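Local coordinates for threonine phosphate decarboxylase-like enzyme (Sulfurospirillum multivorans, PDB 6OUX), which decarboxylates L-serine O-phosphate to ethanolamine O-phosphate in a pyridoxal-phosphate-dependent step of norcobamide biosynthesis, at residues Q12-F17 against V342-L347; S82-L87 against N101-N106; I337-V342 against E364-R369. All coordinates share one frame; numbering follows the deposited sequence.

Contact 1: Q12-F17 against V342-L347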
loop_
_atom_site.group_PDB
_atom_site.type_symbol
_atom_site.label_atom_id
_atom_site.label_comp_id
_atom_site.label_asym_id
_atom_site.label_seq_id
_atom_site.Cartn_x
_atom_site.Cartn_y
_atom_site.Cartn_z
ATOM N N GLN A 12 -11.414 -37.020 7.475
ATOM C CA GLN A 12 -11.372 -36.766 6.013
ATOM C C GLN A 12 -11.240 -35.272 5.776
ATOM O O GLN A 12 -10.328 -34.795 5.101
ATOM C CB GLN A 12 -12.607 -37.347 5.305
ATOM C CG GLN A 12 -12.475 -37.249 3.775
ATOM C CD GLN A 12 -13.649 -37.861 2.993
ATOM O OE1 GLN A 12 -14.670 -38.303 3.539
ATOM N NE2 GLN A 12 -13.475 -37.913 1.702
ATOM N N PHE A 13 -12.104 -34.520 6.423
ATOM C CA PHE A 13 -11.994 -33.067 6.384
ATOM C C PHE A 13 -10.629 -32.564 6.883
ATOM O O PHE A 13 -9.921 -31.794 6.210
ATOM C CB PHE A 13 -13.115 -32.454 7.200
ATOM C CG PHE A 13 -13.062 -30.954 7.256
ATOM C CD1 PHE A 13 -12.266 -30.281 8.235
ATOM C CD2 PHE A 13 -13.765 -30.190 6.329
ATOM C CE1 PHE A 13 -12.210 -28.918 8.269
ATOM C CE2 PHE A 13 -13.697 -28.811 6.387
ATOM C CZ PHE A 13 -12.942 -28.182 7.362
ATOM N N THR A 14 -10.237 -33.001 8.073
ATOM C CA THR A 14 -8.923 -32.574 8.626
ATOM C C THR A 14 -7.770 -32.824 7.705
ATOM O O THR A 14 -6.871 -31.956 7.528
ATOM C CB THR A 14 -8.629 -33.298 9.922
ATOM O OG1 THR A 14 -9.706 -33.101 10.825
ATOM C CG2 THR A 14 -7.293 -32.838 10.522
ATOM N N LYS A 15 -7.743 -34.013 7.098
ATOM C CA LYS A 15 -6.641 -34.308 6.182
ATOM C C LYS A 15 -6.631 -33.402 4.979
ATOM O O LYS A 15 -5.556 -32.897 4.594
ATOM C CB LYS A 15 -6.634 -35.793 5.741
ATOM C CG LYS A 15 -6.113 -36.705 6.846
ATOM C CD LYS A 15 -5.825 -38.070 6.263
ATOM C CE LYS A 15 -5.679 -39.141 7.338
ATOM N NZ LYS A 15 -4.760 -40.157 6.770
ATOM N N ALA A 16 -7.803 -33.196 4.352
ATOM C CA ALA A 16 -7.886 -32.299 3.182
ATOM C C ALA A 16 -7.509 -30.877 3.607
ATOM O O ALA A 16 -6.772 -30.158 2.916
ATOM C CB ALA A 16 -9.305 -32.319 2.629
ATOM N N PHE A 17 -8.007 -30.475 4.769
ATOM C CA PHE A 17 -7.745 -29.108 5.290
ATOM C C PHE A 17 -6.205 -28.814 5.433
ATOM O O PHE A 17 -5.683 -27.814 4.911
ATOM C CB PHE A 17 -8.573 -28.963 6.582
ATOM C CG PHE A 17 -8.305 -27.718 7.380
ATOM C CD1 PHE A 17 -9.019 -26.549 7.138
ATOM C CD2 PHE A 17 -7.375 -27.727 8.419
ATOM C CE1 PHE A 17 -8.793 -25.430 7.912
ATOM C CE2 PHE A 17 -7.151 -26.579 9.192
ATOM C CZ PHE A 17 -7.852 -25.442 8.907
ATOM N N VAL A 342 -9.603 -29.714 17.062
ATOM C CA VAL A 342 -10.432 -28.635 17.562
ATOM C C VAL A 342 -10.797 -27.689 16.450
ATOM O O VAL A 342 -11.961 -27.335 16.304
ATOM C CB VAL A 342 -9.813 -27.924 18.779
ATOM C CG1 VAL A 342 -10.683 -26.779 19.280
ATOM C CG2 VAL A 342 -9.665 -28.916 19.869
ATOM N N ILE A 343 -9.825 -27.303 15.653
ATOM C CA ILE A 343 -10.069 -26.407 14.502
ATOM C C ILE A 343 -11.065 -26.951 13.462
ATOM O O ILE A 343 -11.969 -26.238 13.017
ATOM C CB ILE A 343 -8.755 -25.963 13.889
ATOM C CG1 ILE A 343 -8.000 -25.113 14.901
ATOM C CG2 ILE A 343 -8.934 -25.211 12.562
ATOM C CD1 ILE A 343 -6.469 -25.033 14.654
ATOM N N SER A 344 -10.961 -28.246 13.154
ATOM C CA SER A 344 -11.878 -28.890 12.248
ATOM C C SER A 344 -13.291 -29.017 12.821
ATOM O O SER A 344 -14.265 -28.797 12.120
ATOM C CB SER A 344 -11.317 -30.255 11.849
ATOM O OG SER A 344 -10.124 -30.096 11.150
ATOM N N ALA A 345 -13.415 -29.349 14.087
ATOM C CA ALA A 345 -14.738 -29.449 14.665
ATOM C C ALA A 345 -15.420 -28.094 14.758
ATOM O O ALA A 345 -16.640 -27.996 14.496
ATOM C CB ALA A 345 -14.690 -30.113 16.038
ATOM N N LEU A 346 -14.658 -27.048 15.111
ATOM C CA LEU A 346 -15.197 -25.698 15.131
ATOM C C LEU A 346 -15.707 -25.299 13.760
ATOM O O LEU A 346 -16.775 -24.672 13.654
ATOM C CB LEU A 346 -14.142 -24.683 15.612
ATOM C CG LEU A 346 -13.852 -24.739 17.121
ATOM C CD1 LEU A 346 -12.524 -24.100 17.466
ATOM C CD2 LEU A 346 -14.989 -24.095 17.898
ATOM N N LEU A 347 -14.945 -25.584 12.715
ATOM C CA LEU A 347 -15.381 -25.205 11.347
ATOM C C LEU A 347 -16.664 -26.006 10.957
ATOM O O LEU A 347 -17.731 -25.436 10.624
ATOM C CB LEU A 347 -14.262 -25.459 10.324
ATOM C CG LEU A 347 -13.196 -24.361 10.342
ATOM C CD1 LEU A 347 -11.987 -24.754 9.495
ATOM C CD2 LEU A 347 -13.800 -23.040 9.885
#
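Phe17 overlaps the branched side chains of Ile343 and Leu347 with the far end of its ring, which meets both obliquely. Its CE1 comes to 3.6 Å from Leu347 CD1, and its CZ lies 3.8 Å from Ile343 CG2, so that the ring tip is lodged between two residues one helical turn apart. Phe13, a turn earlier in its own helix, takes the same first torsion, with CG anti to the backbone N (chi1 178°), and reaches across in the same sense. It turns an edge rather than a face: the ring atom CD1 is 3.6 Å from Ser344 OG, which lies in the plane of the ring, while CZ stands 4.1 Å from Leu347 CD1. Leu347 CD1 is thus shared by the two aromatic rings. The axes of the two segments cross at 110°, and the pairing ties an N-terminal helix to helix 339-350, which backs strand 352-356 in the small domain of this aminotransferase-like fold; the two are joined although more than 300 residues separate them in sequence. Beside the rings, Thr14 OG1 and Ser344 OG meet at 3.1 Å. Each hydroxyl sits beside its own backbone N and is hydrogen-bonded to a carbonyl one turn back, Thr14 OG1 to Asn10 O, just before helix 11-19, and Ser344 OG to Ser340 O within helix 339-350. The ring of Phe13 also stacks with that of Phe38.

Contact 2: S82-L87 against N101-N106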
loop_
_atom_site.group_PDB
_atom_site.type_symbol
_atom_site.label_atom_id
_atom_site.label_comp_id
_atom_site.label_asym_id
_atom_site.label_seq_id
_atom_site.Cartn_x
_atom_site.Cartn_y
_atom_site.Cartn_z
ATOM N N SER A 82 -3.590 13.004 -0.623
ATOM C CA SER A 82 -2.530 13.820 -0.011
ATOM C C SER A 82 -1.271 13.047 0.159
ATOM O O SER A 82 -1.297 11.818 0.301
ATOM C CB SER A 82 -3.012 14.328 1.337
ATOM O OG SER A 82 -4.258 15.010 1.203
ATOM N N GLN A 83 -0.161 13.786 0.133
ATOM C CA GLN A 83 1.169 13.250 0.211
ATOM C C GLN A 83 1.617 13.164 1.672
ATOM O O GLN A 83 0.947 13.698 2.567
ATOM C CB GLN A 83 2.166 14.110 -0.588
ATOM C CG GLN A 83 1.759 14.525 -2.010
ATOM C CD GLN A 83 1.104 13.416 -2.826
ATOM O OE1 GLN A 83 -0.064 13.521 -3.209
ATOM N NE2 GLN A 83 1.856 12.353 -3.109
ATOM N N GLN A 84 2.726 12.460 1.884
ATOM C CA GLN A 84 3.252 12.137 3.209
ATOM C C GLN A 84 3.289 13.321 4.183
ATOM O O GLN A 84 2.729 13.239 5.302
ATOM C CB GLN A 84 4.615 11.443 3.083
ATOM C CG GLN A 84 5.257 11.041 4.393
ATOM C CD GLN A 84 4.835 9.683 4.945
ATOM O OE1 GLN A 84 4.313 8.773 4.227
ATOM N NE2 GLN A 84 5.099 9.509 6.223
ATOM N N ARG A 85 3.890 14.445 3.767
ATOM C CA ARG A 85 3.967 15.642 4.650
ATOM C C ARG A 85 2.611 16.150 5.158
ATOM O O ARG A 85 2.483 16.683 6.308
ATOM C CB ARG A 85 4.737 16.806 3.961
ATOM C CG ARG A 85 6.207 16.538 3.620
ATOM C CD ARG A 85 7.047 16.287 4.876
ATOM N NE ARG A 85 8.457 15.953 4.629
ATOM C CZ ARG A 85 9.302 15.494 5.560
ATOM N NH1 ARG A 85 8.885 15.280 6.798
ATOM N NH2 ARG A 85 10.559 15.178 5.242
ATOM N N SER A 86 1.573 16.029 4.323
ATOM C CA SER A 86 0.298 16.512 4.742
ATOM C C SER A 86 -0.292 15.523 5.766
ATOM O O SER A 86 -0.948 15.954 6.711
ATOM C CB SER A 86 -0.617 16.854 3.539
ATOM O OG SER A 86 -1.960 16.534 3.789
ATOM N N LEU A 87 -0.014 14.226 5.601
ATOM C CA LEU A 87 -0.481 13.158 6.504
ATOM C C LEU A 87 0.216 13.219 7.877
ATOM O O LEU A 87 -0.426 13.107 8.926
ATOM C CB LEU A 87 -0.219 11.791 5.874
ATOM C CG LEU A 87 -0.948 11.534 4.554
ATOM C CD1 LEU A 87 -0.474 10.246 3.922
ATOM C CD2 LEU A 87 -2.442 11.581 4.787
ATOM N N ASN A 101 8.616 13.771 12.943
ATOM C CA ASN A 101 8.920 12.503 13.663
ATOM C C ASN A 101 7.919 11.325 13.356
ATOM O O ASN A 101 8.118 10.210 13.832
ATOM C CB ASN A 101 8.944 12.717 15.195
ATOM C CG ASN A 101 10.164 13.454 15.673
ATOM O OD1 ASN A 101 10.097 14.526 16.226
ATOM N ND2 ASN A 101 11.266 12.886 15.466
ATOM N N ILE A 102 6.904 11.564 12.524
ATOM C CA ILE A 102 5.884 10.559 12.137
ATOM C C ILE A 102 6.121 9.997 10.731
ATOM O O ILE A 102 6.268 10.773 9.819
ATOM C CB ILE A 102 4.467 11.149 12.182
ATOM C CG1 ILE A 102 4.219 11.832 13.514
ATOM C CG2 ILE A 102 3.428 10.032 11.939
ATOM C CD1 ILE A 102 2.920 12.624 13.663
ATOM N N PHE A 103 6.203 8.664 10.607
ATOM C CA PHE A 103 6.243 7.957 9.361
ATOM C C PHE A 103 4.889 7.194 9.201
ATOM O O PHE A 103 4.483 6.395 10.085
ATOM C CB PHE A 103 7.470 7.005 9.296
ATOM C CG PHE A 103 7.542 6.221 8.030
ATOM C CD1 PHE A 103 6.820 5.030 7.886
ATOM C CD2 PHE A 103 8.269 6.689 6.927
ATOM C CE1 PHE A 103 6.834 4.311 6.716
ATOM C CE2 PHE A 103 8.317 5.945 5.742
ATOM C CZ PHE A 103 7.620 4.755 5.634
ATOM N N ILE A 104 4.235 7.391 8.069
ATOM C CA ILE A 104 2.930 6.752 7.770
ATOM C C ILE A 104 3.147 5.702 6.677
ATOM O O ILE A 104 3.700 6.034 5.632
ATOM C CB ILE A 104 1.880 7.731 7.213
ATOM C CG1 ILE A 104 1.829 9.081 7.959
ATOM C CG2 ILE A 104 0.522 7.006 7.126
ATOM C CD1 ILE A 104 1.101 9.052 9.248
ATOM N N GLY A 105 2.767 4.445 6.921
ATOM C CA GLY A 105 2.863 3.371 5.907
ATOM C C GLY A 105 1.672 2.391 6.008
ATOM O O GLY A 105 0.603 2.743 6.541
ATOM N N ASN A 106 1.872 1.177 5.514
ATOM C CA ASN A 106 0.834 0.168 5.397
ATOM C C ASN A 106 0.430 -0.603 6.646
ATOM O O ASN A 106 -0.686 -1.106 6.753
ATOM C CB ASN A 106 1.262 -0.857 4.350
ATOM C CG ASN A 106 1.231 -0.288 2.971
ATOM O OD1 ASN A 106 0.274 0.386 2.608
ATOM N ND2 ASN A 106 2.280 -0.535 2.194
#
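The tight part of this contact is the end of Gln84, whose amide is pressed against the backbone of Ile104. The chain leaves its helix with CG anti to the backbone N (chi1 -179°) and then bends at chi2 (86°), which brings the flat group up to the strand. As modelled, NE2 is 2.9 Å from Ile104 N and OE1 is 3.1 Å from Ile104 O; the amide is probably turned over, and reversed it may hydrogen-bond to both backbone groups. Ile104 answers with its side chain: CG1 packs 4.0 Å from Leu87 CB, a looser touch made by the root of the leucine rather than its branches. The aromatic ring of Phe103 belongs mainly to the other side of the strand, against Ile111 and Met114 of helix 108-116. Toward solvent the packing gives way to polar side chains: Gln83, at the N-cap position, is exposed, and Arg85 starts out away from the strand and carries its guanidinium to a salt bridge with Asp264. An alanine in place of Gln84 would remove the amide that lies along Ile104, and would probably loosen the seating of helix 84-95 on the strand. One turn on, Gln88 bonds to Ile102 O, so glutamines follow the outer edge of strand 102-105, while Phe103 and Gly105 pair with strand 254-257. This is the edge of the seven-stranded large-domain sheet characteristic of fold-type I pyridoxal phosphate enzymes, in strand order 1-7-6-5-4-2-3, with 254-257 as its antiparallel member.

Contact 3: I337-V342 against E364-R369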
loop_
_atom_site.group_PDB
_atom_site.type_symbol
_atom_site.label_atom_id
_atom_site.label_comp_id
_atom_site.label_asym_id
_atom_site.label_seq_id
_atom_site.Cartn_x
_atom_site.Cartn_y
_atom_site.Cartn_z
ATOM N N ILE A 337 -5.083 -33.911 22.849
ATOM C CA ILE A 337 -6.011 -33.265 21.897
ATOM C C ILE A 337 -5.165 -32.417 20.967
ATOM O O ILE A 337 -4.392 -31.612 21.462
ATOM C CB ILE A 337 -7.029 -32.342 22.630
ATOM C CG1 ILE A 337 -7.852 -33.108 23.680
ATOM C CG2 ILE A 337 -7.961 -31.652 21.675
ATOM C CD1 ILE A 337 -8.722 -34.221 23.119
ATOM N N LYS A 338 -5.289 -32.597 19.651
ATOM C CA LYS A 338 -4.551 -31.800 18.683
ATOM C C LYS A 338 -5.329 -30.527 18.385
ATOM O O LYS A 338 -6.545 -30.548 18.371
ATOM C CB LYS A 338 -4.394 -32.526 17.331
ATOM C CG LYS A 338 -3.466 -33.738 17.299
ATOM C CD LYS A 338 -2.029 -33.396 17.584
ATOM C CE LYS A 338 -1.238 -34.697 17.622
ATOM N NZ LYS A 338 0.214 -34.505 17.569
ATOM N N ALA A 339 -4.627 -29.431 18.138
ATOM C CA ALA A 339 -5.265 -28.204 17.648
ATOM C C ALA A 339 -6.093 -28.502 16.391
ATOM O O ALA A 339 -7.188 -27.958 16.237
ATOM C CB ALA A 339 -4.240 -27.121 17.365
ATOM N N SER A 340 -5.575 -29.332 15.504
ATOM C CA SER A 340 -6.286 -29.705 14.209
ATOM C C SER A 340 -7.686 -30.321 14.426
ATOM O O SER A 340 -8.645 -29.971 13.743
ATOM C CB SER A 340 -5.407 -30.658 13.324
ATOM O OG SER A 340 -5.064 -31.860 14.058
ATOM N N PHE A 341 -7.805 -31.167 15.434
ATOM C CA PHE A 341 -9.067 -31.736 15.848
ATOM C C PHE A 341 -10.053 -30.655 16.248
ATOM O O PHE A 341 -11.170 -30.680 15.804
ATOM C CB PHE A 341 -8.878 -32.670 17.031
ATOM C CG PHE A 341 -10.164 -33.100 17.666
ATOM C CD1 PHE A 341 -11.002 -34.045 17.041
ATOM C CD2 PHE A 341 -10.551 -32.575 18.885
ATOM C CE1 PHE A 341 -12.209 -34.389 17.627
ATOM C CE2 PHE A 341 -11.754 -32.928 19.465
ATOM C CZ PHE A 341 -12.579 -33.817 18.842
ATOM N N VAL A 342 -9.603 -29.714 17.062
ATOM C CA VAL A 342 -10.432 -28.635 17.562
ATOM C C VAL A 342 -10.797 -27.689 16.450
ATOM O O VAL A 342 -11.961 -27.335 16.304
ATOM C CB VAL A 342 -9.813 -27.924 18.779
ATOM C CG1 VAL A 342 -10.683 -26.779 19.280
ATOM C CG2 VAL A 342 -9.665 -28.916 19.869
ATOM N N GLU A 364 4.745 -23.953 22.994
ATOM C CA GLU A 364 4.713 -25.307 23.485
ATOM C C GLU A 364 3.310 -25.896 23.406
ATOM O O GLU A 364 2.268 -25.169 23.536
ATOM C CB GLU A 364 5.152 -25.363 24.950
ATOM C CG GLU A 364 6.607 -24.997 25.197
ATOM C CD GLU A 364 7.113 -25.463 26.573
ATOM O OE1 GLU A 364 6.434 -26.217 27.273
ATOM O OE2 GLU A 364 8.228 -25.079 26.962
ATOM N N GLY A 365 3.298 -27.207 23.174
ATOM C CA GLY A 365 2.097 -27.971 23.116
ATOM C C GLY A 365 1.200 -27.548 22.001
ATOM O O GLY A 365 1.652 -26.998 21.013
ATOM N N GLU A 366 -0.084 -27.870 22.150
ATOM C CA GLU A 366 -1.052 -27.716 21.067
ATOM C C GLU A 366 -1.977 -26.536 21.430
ATOM O O GLU A 366 -2.783 -26.672 22.326
ATOM C CB GLU A 366 -1.892 -29.016 20.927
ATOM C CG GLU A 366 -1.142 -30.200 20.300
ATOM C CD GLU A 366 -0.868 -29.973 18.830
ATOM O OE1 GLU A 366 -1.751 -29.443 18.071
ATOM O OE2 GLU A 366 0.254 -30.282 18.401
ATOM N N CYS A 367 -1.840 -25.398 20.750
ATOM C CA CYS A 367 -2.500 -24.145 21.130
ATOM C C CYS A 367 -3.269 -23.596 19.969
ATOM O O CYS A 367 -2.962 -23.877 18.768
ATOM C CB CYS A 367 -1.485 -23.090 21.642
ATOM S SG CYS A 367 -0.755 -23.526 23.238
ATOM N N ILE A 368 -4.284 -22.795 20.327
ATOM C CA ILE A 368 -5.017 -22.009 19.364
ATOM C C ILE A 368 -5.068 -20.544 19.834
ATOM O O ILE A 368 -5.137 -20.271 21.036
ATOM C CB ILE A 368 -6.442 -22.526 19.135
ATOM C CG1 ILE A 368 -7.253 -22.670 20.435
ATOM C CG2 ILE A 368 -6.404 -23.860 18.433
ATOM C CD1 ILE A 368 -8.723 -22.958 20.154
ATOM N N ARG A 369 -5.070 -19.639 18.883
ATOM C CA ARG A 369 -5.264 -18.202 19.157
ATOM C C ARG A 369 -6.639 -17.805 18.696
ATOM O O ARG A 369 -6.974 -17.992 17.517
ATOM C CB ARG A 369 -4.252 -17.342 18.425
ATOM C CG ARG A 369 -4.189 -15.901 18.985
ATOM C CD ARG A 369 -3.486 -14.989 18.030
ATOM N NE ARG A 369 -4.162 -14.856 16.750
ATOM C CZ ARG A 369 -3.669 -14.154 15.729
ATOM N NH1 ARG A 369 -2.525 -13.534 15.864
ATOM N NH2 ARG A 369 -4.320 -14.052 14.593
HETATM O O HOH W 1 -2.639 -29.749 15.448
#
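Glu366 OE1 is held by two hydrogen bonds, one direct and one from a water. Ala339 N donates to it over 2.9 Å at a nearly straight 165°, and OE1 accepts with its anti lone pair, the one pointing away from OE2. Water 1 donates the second bond, 2.8 Å to the same Glu366 OE1, and itself accepts from Ser340 N, so the first two amides of helix 339-350 are engaged by one carboxylate, the second through a relay. The side chain folds to get there: CG lies anti to the carbonyl carbon and the chain bends again at chi2 (-70°), which turns the carboxylate back to the helix start. Glu366 CB itself lies 3.6 Å from Ile337 O. Lys338, the N-cap residue, crosses the carboxylate obliquely with its aliphatic part, its CD being 3.8 Å from Glu366 CD. Its ammonium NZ remains 4.3 Å from Glu366 OE2, near but beyond a salt bridge. Further along the helix the contact becomes apolar. Ala339 CB meets Ile368 CG2 at 4.1 Å, and Val342 CG1 comes to 4.4 Å from Ile368 CD1, a looser touch. Ile368 takes the crowded first torsion (chi1 54°), with CG1 between the backbone N and the carbonyl carbon. Its strand runs between 352-356 and 328-332 in the small-domain sheet, and the next residue, Arg369, which probably binds O-phospho-L-serine, is hydrogen-bonded to Asn181 O and Cys48 O. A carboxylate set at the start of a helix, with two donors on one oxygen and a lysine nearby, is likely to favour its ionised form and to interact favourably with the helix dipole.

In the fold
Contacts 1 and 3 are neighbours, their centres about 12 Å apart, and work on the same element, helix 339-350: the N-terminal helix packs beside it, while segment 364-369, which runs into the strand holding Arg369, meets its first turn. Val342 lies in both ranges but packs in contact 3 alone of the two; the join is Ile343 on Ile368 and Thr14 on Ser340. Contact 2 lies on the far side of the chain's centre, its centre about 41 Å from that of contact 3, at the large-domain sheet edge. Contacts 1 and 2 are buried, the first dominated by aromatic and aliphatic packing, the second by an amide against strand backbone. Contact 3, partly buried, combines a solvent-linked carboxylate with an apolar floor.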